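Side-chain contacts in small ribosomal subunit protein uS8 (Aquifex aeolicus, PDB 3RF2), which probably binds directly to the central domain of 16S rRNA as a primary binding protein and helps coordinate assembly of the platform of the 30S subunit: residues A8-A13 with K31-I36; V39-K42 with Q47-E50. All coordinates share one frame; numbering follows the deposited sequence.

Interaction 1: residues A8-A13 with K31-I36; sequences ADMFSA and KLKERI. With SO4 (sulfate ion), chain B.
The Phe11 ring meets Ile36 at its edge: CG2 of Ile36 lies near the ring plane, 4.4 Å from Phe11 CE1, so the isoleucine abuts the rim of the ring. Around the same aromatic side chain, Ala165 of strand 161-167 and Ile113 of strand 113-115 add contacts from the second sheet. Met10 supplies the largest single share of the interface, 69 of the 173 Å² buried. With CG anti to the backbone N (chi1 -175°), its chain runs straight out from helix 6-19 and bends only at the last torsion, which turns CE toward Ile36 CG2 at 4.1 Å. The sulfur, meanwhile, rests against the aliphatic stem of Lys33, with SD 3.5 Å from CG. These residues join helices 6-19 and 31-43 of the uS8 fold, whose local axes cross at -48° and come no nearer than 11.6 Å, a gap that Met10 spans, sliding past Lys33 and Ile36 in the opposite direction to each. Lys33 thus does two jobs. Its methylenes pack on Met10, while its ammonium group leaves the apolar contact, NZ donating to O1 of a sulfate ion at 2.9 Å and also to the carbonyl oxygen of Pro28. The sulfate probably came from the crystallisation liquor.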
ATOM      1  N   ALA A   8       2.280  -8.426  -2.863  1.00 49.25           N
ATOM      2  CA  ALA A   8       1.710  -9.255  -1.808  1.00 49.04           C
ATOM      3  C   ALA A   8       2.463  -9.076  -0.487  1.00 49.95           C
ATOM      4  O   ALA A   8       1.867  -9.082   0.583  1.00 50.99           O
ATOM      5  CB  ALA A   8       1.695 -10.729  -2.228  1.00 48.84           C
ATOM      6  N   ASP A   9       3.777  -8.920  -0.561  1.00 49.63           N
ATOM      7  CA  ASP A   9       4.577  -8.805   0.656  1.00 49.86           C
ATOM      8  C   ASP A   9       4.358  -7.452   1.363  1.00 47.66           C
ATOM      9  O   ASP A   9       4.453  -7.350   2.586  1.00 51.77           O
ATOM     10  CB  ASP A   9       6.054  -9.081   0.350  1.00 54.97           C
ATOM     11  CG  ASP A   9       6.287 -10.506  -0.176  1.00 65.63           C
ATOM     12  OD1 ASP A   9       5.679 -11.461   0.362  1.00 67.03           O
ATOM     13  OD2 ASP A   9       7.072 -10.669  -1.137  1.00 70.05           O
ATOM     14  N   MET A  10       4.041  -6.427   0.579  1.00 40.14           N
ATOM     15  CA  MET A  10       3.622  -5.138   1.117  1.00 42.00           C
ATOM     16  C   MET A  10       2.308  -5.249   1.897  1.00 44.69           C
ATOM     17  O   MET A  10       2.140  -4.611   2.943  1.00 47.01           O
ATOM     18  CB  MET A  10       3.470  -4.112  -0.018  1.00 40.41           C
ATOM     19  CG  MET A  10       3.144  -2.697   0.443  1.00 41.02           C
ATOM     20  SD  MET A  10       2.945  -1.500  -0.904  1.00 43.94           S
ATOM     21  CE  MET A  10       1.215  -1.730  -1.337  1.00 39.21           C
ATOM     22  N   PHE A  11       1.366  -6.040   1.382  1.00 41.46           N
ATOM     23  CA  PHE A  11       0.063  -6.143   2.033  1.00 38.59           C
ATOM     24  C   PHE A  11       0.263  -6.737   3.416  1.00 38.83           C
ATOM     25  O   PHE A  11      -0.320  -6.260   4.395  1.00 34.28           O
ATOM     26  CB  PHE A  11      -0.911  -6.984   1.217  1.00 39.06           C
ATOM     27  CG  PHE A  11      -1.384  -6.314  -0.037  1.00 39.89           C
ATOM     28  CD1 PHE A  11      -1.233  -4.947  -0.204  1.00 40.55           C
ATOM     29  CD2 PHE A  11      -1.977  -7.054  -1.055  1.00 40.04           C
ATOM     30  CE1 PHE A  11      -1.669  -4.317  -1.364  1.00 38.67           C
ATOM     31  CE2 PHE A  11      -2.413  -6.440  -2.214  1.00 37.30           C
ATOM     32  CZ  PHE A  11      -2.254  -5.067  -2.370  1.00 36.73           C
ATOM     33  N   SER A  12       1.111  -7.761   3.483  1.00 42.11           N
ATOM     34  CA  SER A  12       1.473  -8.423   4.739  1.00 45.92           C
ATOM     35  C   SER A  12       2.074  -7.466   5.766  1.00 47.04           C
ATOM     36  O   SER A  12       1.582  -7.372   6.891  1.00 49.45           O
ATOM     37  CB  SER A  12       2.454  -9.573   4.485  1.00 44.08           C
ATOM     38  OG  SER A  12       1.743 -10.776   4.239  1.00 47.81           O
ATOM     39  N   ALA A  13       3.154  -6.790   5.384  1.00 45.91           N
ATOM     40  CA  ALA A  13       3.753  -5.759   6.229  1.00 45.36           C
ATOM     41  C   ALA A  13       2.690  -4.777   6.758  1.00 43.69           C
ATOM     42  O   ALA A  13       2.617  -4.482   7.959  1.00 40.83           O
ATOM     43  CB  ALA A  13       4.831  -5.005   5.451  1.00 42.64           C
ATOM     44  N   LYS A  31       6.894   1.360  -8.717  1.00 49.85           N
ATOM     45  CA  LYS A  31       5.965   2.338  -9.298  1.00 49.98           C
ATOM     46  C   LYS A  31       4.522   1.851  -9.219  1.00 51.40           C
ATOM     47  O   LYS A  31       3.580   2.638  -9.073  1.00 52.44           O
ATOM     48  CB  LYS A  31       6.319   2.677 -10.744  1.00 54.36           C
ATOM     49  CG  LYS A  31       5.350   3.662 -11.432  1.00 60.70           C
ATOM     50  CD  LYS A  31       5.243   5.000 -10.681  1.00 68.02           C
ATOM     51  CE  LYS A  31       4.901   6.181 -11.608  1.00 71.72           C
ATOM     52  NZ  LYS A  31       6.016   6.547 -12.546  1.00 72.89           N
ATOM     53  N   LEU A  32       4.359   0.543  -9.335  1.00 47.23           N
ATOM     54  CA  LEU A  32       3.070  -0.096  -9.136  1.00 44.65           C
ATOM     55  C   LEU A  32       2.594   0.096  -7.694  1.00 42.30           C
ATOM     56  O   LEU A  32       1.456   0.477  -7.464  1.00 46.28           O
ATOM     57  CB  LEU A  32       3.166  -1.588  -9.464  1.00 36.87           C
ATOM     58  CG  LEU A  32       1.844  -2.334  -9.320  1.00 34.40           C
ATOM     59  CD1 LEU A  32       0.742  -1.512  -9.949  1.00 29.77           C
ATOM     60  CD2 LEU A  32       1.926  -3.722  -9.981  1.00 40.53           C
ATOM     61  N   LYS A  33       3.469  -0.187  -6.736  1.00 43.00           N
ATOM     62  CA  LYS A  33       3.165   0.004  -5.320  1.00 43.40           C
ATOM     63  C   LYS A  33       2.722   1.443  -5.027  1.00 39.75           C
ATOM     64  O   LYS A  33       1.785   1.689  -4.279  1.00 40.22           O
ATOM     65  CB  LYS A  33       4.380  -0.371  -4.459  1.00 43.48           C
ATOM     66  CG  LYS A  33       4.400  -1.833  -4.041  1.00 42.50           C
ATOM     67  CD  LYS A  33       5.588  -2.170  -3.152  1.00 41.59           C
ATOM     68  CE  LYS A  33       6.533  -3.160  -3.845  1.00 42.81           C
ATOM     69  NZ  LYS A  33       7.819  -3.312  -3.114  1.00 41.31           N
ATOM     70  N   GLU A  34       3.411   2.391  -5.639  1.00 35.99           N
ATOM     71  CA  GLU A  34       3.063   3.783  -5.513  1.00 40.63           C
ATOM     72  C   GLU A  34       1.675   4.097  -6.040  1.00 40.15           C
ATOM     73  O   GLU A  34       0.955   4.870  -5.417  1.00 36.28           O
ATOM     74  CB  GLU A  34       4.101   4.664  -6.216  1.00 45.42           C
ATOM     75  CG  GLU A  34       5.492   4.570  -5.618  1.00 48.75           C
ATOM     76  CD  GLU A  34       6.412   5.663  -6.148  1.00 55.33           C
ATOM     77  OE1 GLU A  34       6.083   6.264  -7.201  1.00 57.60           O
ATOM     78  OE2 GLU A  34       7.446   5.931  -5.498  1.00 53.76           O
ATOM     79  N   ARG A  35       1.301   3.538  -7.192  1.00 41.15           N
ATOM     80  CA  ARG A  35      -0.033   3.797  -7.725  1.00 42.04           C
ATOM     81  C   ARG A  35      -1.066   3.154  -6.838  1.00 38.16           C
ATOM     82  O   ARG A  35      -2.180   3.652  -6.721  1.00 37.31           O
ATOM     83  CB  ARG A  35      -0.199   3.307  -9.160  1.00 48.08           C
ATOM     84  CG  ARG A  35       0.282   4.298 -10.201  1.00 58.69           C
ATOM     85  CD  ARG A  35      -0.208   3.926 -11.589  1.00 65.60           C
ATOM     86  NE  ARG A  35       0.465   4.699 -12.631  1.00 68.53           N
ATOM     87  CZ  ARG A  35       1.677   4.413 -13.093  1.00 69.36           C
ATOM     88  NH1 ARG A  35       2.342   3.381 -12.595  1.00 66.33           N
ATOM     89  NH2 ARG A  35       2.228   5.161 -14.042  1.00 74.04           N
ATOM     90  N   ILE A  36      -0.691   2.041  -6.219  1.00 34.97           N
ATOM     91  CA  ILE A  36      -1.602   1.330  -5.319  1.00 34.20           C
ATOM     92  C   ILE A  36      -1.836   2.121  -4.029  1.00 29.03           C
ATOM     93  O   ILE A  36      -2.969   2.322  -3.617  1.00 30.58           O
ATOM     94  CB  ILE A  36      -1.083  -0.072  -4.978  1.00 31.32           C
ATOM     95  CG1 ILE A  36      -1.166  -0.978  -6.214  1.00 31.24           C
ATOM     96  CG2 ILE A  36      -1.905  -0.684  -3.843  1.00 25.00           C
ATOM     97  CD1 ILE A  36      -0.482  -2.305  -6.010  1.00 27.52           C
TER
HETATM   98  S   SO4 B 169      10.984  -5.502  -3.891  1.00 84.15           S
HETATM   99  O1  SO4 B 169       9.618  -5.517  -3.370  1.00 85.56           O
HETATM  100  O2  SO4 B 169      11.350  -6.850  -4.318  1.00 83.89           O
HETATM  101  O3  SO4 B 169      11.896  -5.085  -2.829  1.00 85.49           O
HETATM  102  O4  SO4 B 169      11.057  -4.574  -5.018  1.00 81.17           O

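Interaction 2: residues V39-K42 with Q47-E50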
ATOM      1  N   VAL A  39      -4.132   4.953  -4.580  1.00 27.01           N
ATOM      2  CA  VAL A  39      -5.528   4.542  -4.453  1.00 30.39           C
ATOM      3  C   VAL A  39      -5.938   4.441  -2.983  1.00 31.28           C
ATOM      4  O   VAL A  39      -7.001   4.918  -2.585  1.00 31.81           O
ATOM      5  CB  VAL A  39      -5.805   3.170  -5.093  1.00 31.49           C
ATOM      6  CG1 VAL A  39      -7.307   2.838  -4.982  1.00 28.01           C
ATOM      7  CG2 VAL A  39      -5.310   3.134  -6.552  1.00 32.43           C
ATOM      8  N   LEU A  40      -5.096   3.796  -2.185  1.00 31.54           N
ATOM      9  CA  LEU A  40      -5.414   3.565  -0.780  1.00 29.11           C
ATOM     10  C   LEU A  40      -5.590   4.896  -0.025  1.00 27.57           C
ATOM     11  O   LEU A  40      -6.487   5.032   0.811  1.00 26.84           O
ATOM     12  CB  LEU A  40      -4.333   2.702  -0.120  1.00 28.00           C
ATOM     13  CG  LEU A  40      -4.248   1.214  -0.480  1.00 27.48           C
ATOM     14  CD1 LEU A  40      -3.116   0.559   0.278  1.00 22.53           C
ATOM     15  CD2 LEU A  40      -5.552   0.518  -0.141  1.00 24.39           C
ATOM     16  N   LYS A  41      -4.736   5.865  -0.331  1.00 24.39           N
ATOM     17  CA  LYS A  41      -4.817   7.199   0.271  1.00 28.99           C
ATOM     18  C   LYS A  41      -6.079   7.939  -0.173  1.00 34.69           C
ATOM     19  O   LYS A  41      -6.804   8.530   0.631  1.00 33.20           O
ATOM     20  CB  LYS A  41      -3.609   8.030  -0.128  1.00 27.73           C
ATOM     21  CG  LYS A  41      -3.557   9.398   0.565  1.00 29.41           C
ATOM     22  CD  LYS A  41      -2.527  10.258  -0.122  1.00 31.82           C
ATOM     23  CE  LYS A  41      -2.368  11.609   0.571  1.00 38.44           C
ATOM     24  NZ  LYS A  41      -1.171  12.327   0.037  1.00 42.52           N
ATOM     25  N   LYS A  42      -6.330   7.896  -1.474  1.00 37.11           N
ATOM     26  CA  LYS A  42      -7.498   8.528  -2.051  1.00 39.72           C
ATOM     27  C   LYS A  42      -8.794   7.959  -1.461  1.00 36.21           C
ATOM     28  O   LYS A  42      -9.766   8.688  -1.292  1.00 32.07           O
ATOM     29  CB  LYS A  42      -7.473   8.350  -3.572  1.00 50.26           C
ATOM     30  CG  LYS A  42      -8.669   8.953  -4.285  1.00 58.66           C
ATOM     31  CD  LYS A  42      -8.665   8.629  -5.778  1.00 63.62           C
ATOM     32  CE  LYS A  42      -9.978   9.042  -6.431  1.00 66.16           C
ATOM     33  NZ  LYS A  42     -11.137   8.367  -5.774  1.00 68.29           N
ATOM     34  N   GLN A  47      -3.461   6.979   5.780  1.00 23.16           N
ATOM     35  CA  GLN A  47      -3.414   8.412   6.017  1.00 23.69           C
ATOM     36  C   GLN A  47      -2.592   9.143   4.947  1.00 33.96           C
ATOM     37  O   GLN A  47      -2.972  10.214   4.472  1.00 34.57           O
ATOM     38  CB  GLN A  47      -2.850   8.694   7.415  1.00 28.08           C
ATOM     39  CG  GLN A  47      -2.810  10.170   7.805  1.00 34.09           C
ATOM     40  CD  GLN A  47      -4.206  10.772   7.921  1.00 42.82           C
ATOM     41  OE1 GLN A  47      -5.134  10.124   8.414  1.00 43.62           O
ATOM     42  NE2 GLN A  47      -4.364  12.009   7.458  1.00 45.99           N
ATOM     43  N   ASP A  48      -1.457   8.563   4.577  1.00 34.54           N
ATOM     44  CA  ASP A  48      -0.569   9.195   3.606  1.00 33.20           C
ATOM     45  C   ASP A  48       0.585   8.243   3.368  1.00 33.39           C
ATOM     46  O   ASP A  48       0.687   7.200   4.026  1.00 29.30           O
ATOM     47  CB  ASP A  48      -0.051  10.524   4.144  1.00 33.81           C
ATOM     48  CG  ASP A  48       0.250  11.560   3.030  1.00 53.24           C
ATOM     49  OD1 ASP A  48       0.491  11.198   1.849  1.00 46.90           O
ATOM     50  OD2 ASP A  48       0.255  12.766   3.357  1.00 55.82           O
ATOM     51  N   TRP A  49       1.431   8.585   2.404  1.00 32.37           N
ATOM     52  CA  TRP A  49       2.657   7.850   2.165  1.00 33.28           C
ATOM     53  C   TRP A  49       3.668   8.812   1.553  1.00 35.80           C
ATOM     54  O   TRP A  49       3.299   9.712   0.796  1.00 36.91           O
ATOM     55  CB  TRP A  49       2.416   6.672   1.230  1.00 33.00           C
ATOM     56  CG  TRP A  49       2.076   7.076  -0.168  1.00 40.95           C
ATOM     57  CD1 TRP A  49       0.841   7.353  -0.654  1.00 45.22           C
ATOM     58  CD2 TRP A  49       2.987   7.239  -1.268  1.00 47.99           C
ATOM     59  NE1 TRP A  49       0.917   7.688  -1.983  1.00 49.17           N
ATOM     60  CE2 TRP A  49       2.224   7.621  -2.387  1.00 47.94           C
ATOM     61  CE3 TRP A  49       4.379   7.108  -1.411  1.00 49.36           C
ATOM     62  CZ2 TRP A  49       2.795   7.873  -3.634  1.00 51.85           C
ATOM     63  CZ3 TRP A  49       4.951   7.353  -2.655  1.00 49.68           C
ATOM     64  CH2 TRP A  49       4.159   7.735  -3.749  1.00 51.28           C
ATOM     65  N   GLU A  50       4.937   8.628   1.884  1.00 40.67           N
ATOM     66  CA  GLU A  50       5.996   9.507   1.384  1.00 46.49           C
ATOM     67  C   GLU A  50       7.088   8.727   0.640  1.00 45.11           C
ATOM     68  O   GLU A  50       7.548   7.708   1.126  1.00 40.82           O
ATOM     69  CB  GLU A  50       6.645  10.252   2.552  1.00 48.01           C
ATOM     70  CG  GLU A  50       5.932  11.517   3.026  1.00 53.71           C
ATOM     71  CD  GLU A  50       6.509  12.019   4.339  1.00 56.42           C
ATOM     72  OE1 GLU A  50       7.574  11.505   4.732  1.00 56.90           O
ATOM     73  OE2 GLU A  50       5.897  12.897   4.991  1.00 59.93           O
TER
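A classic beta bulge, in which Gln47 and Asp48 both face Tyr97 of the neighbouring strand 93-98, forms the strand side of this surface contact between helix 31-43 and strand 46-51. From the helix, Lys41 reaches across with CG anti to its backbone N (chi1 -175°) and the rest of its chain extended, which carries the ammonium group alongside the Asp48 carboxylate. NZ then makes a salt bridge to OD1 at 2.7 Å, coming from above the carboxylate plane, 50° out of it. On the way, CG passes 4.0 Å from the carbonyl oxygen of Gln47, and CD comes within 4.5 Å of Trp49 CD1 at an oblique angle to the indole. OD1 has a second donor: the backbone N of Trp49, 2.8 Å away, approaches on the anti side and from the opposite face of the carboxylate. An asparagine in place of Asp48 would probably leave the Lys41 ammonium without its charged mate on the strand. Two N-H donors gripping one oxygen from opposite faces should limit rotation of the carboxylate, and the lysine charge beside it would be expected to favour the ionised form of the acid.

How the interactions relate
Helix 31-43 is common to both contacts and shows how one helix can serve two kinds of neighbour. Its first turns pack on helix 6-19 in interaction 1, a buried contact whose centre lies about 4 Å from the centre of the chain; its later turns meet strand 46-51 in interaction 2, at the surface. The two centres lie about 12 Å apart, and the contacts follow in series along the chain. They also touch directly, Glu34 CD lying 3.9 Å from Trp49 CH2. Strand 46-51 is an outer strand of the three-stranded antiparallel sheet, so together the contacts connect helix 6-19, through helix 31-43, to that sheet within the S8 family region.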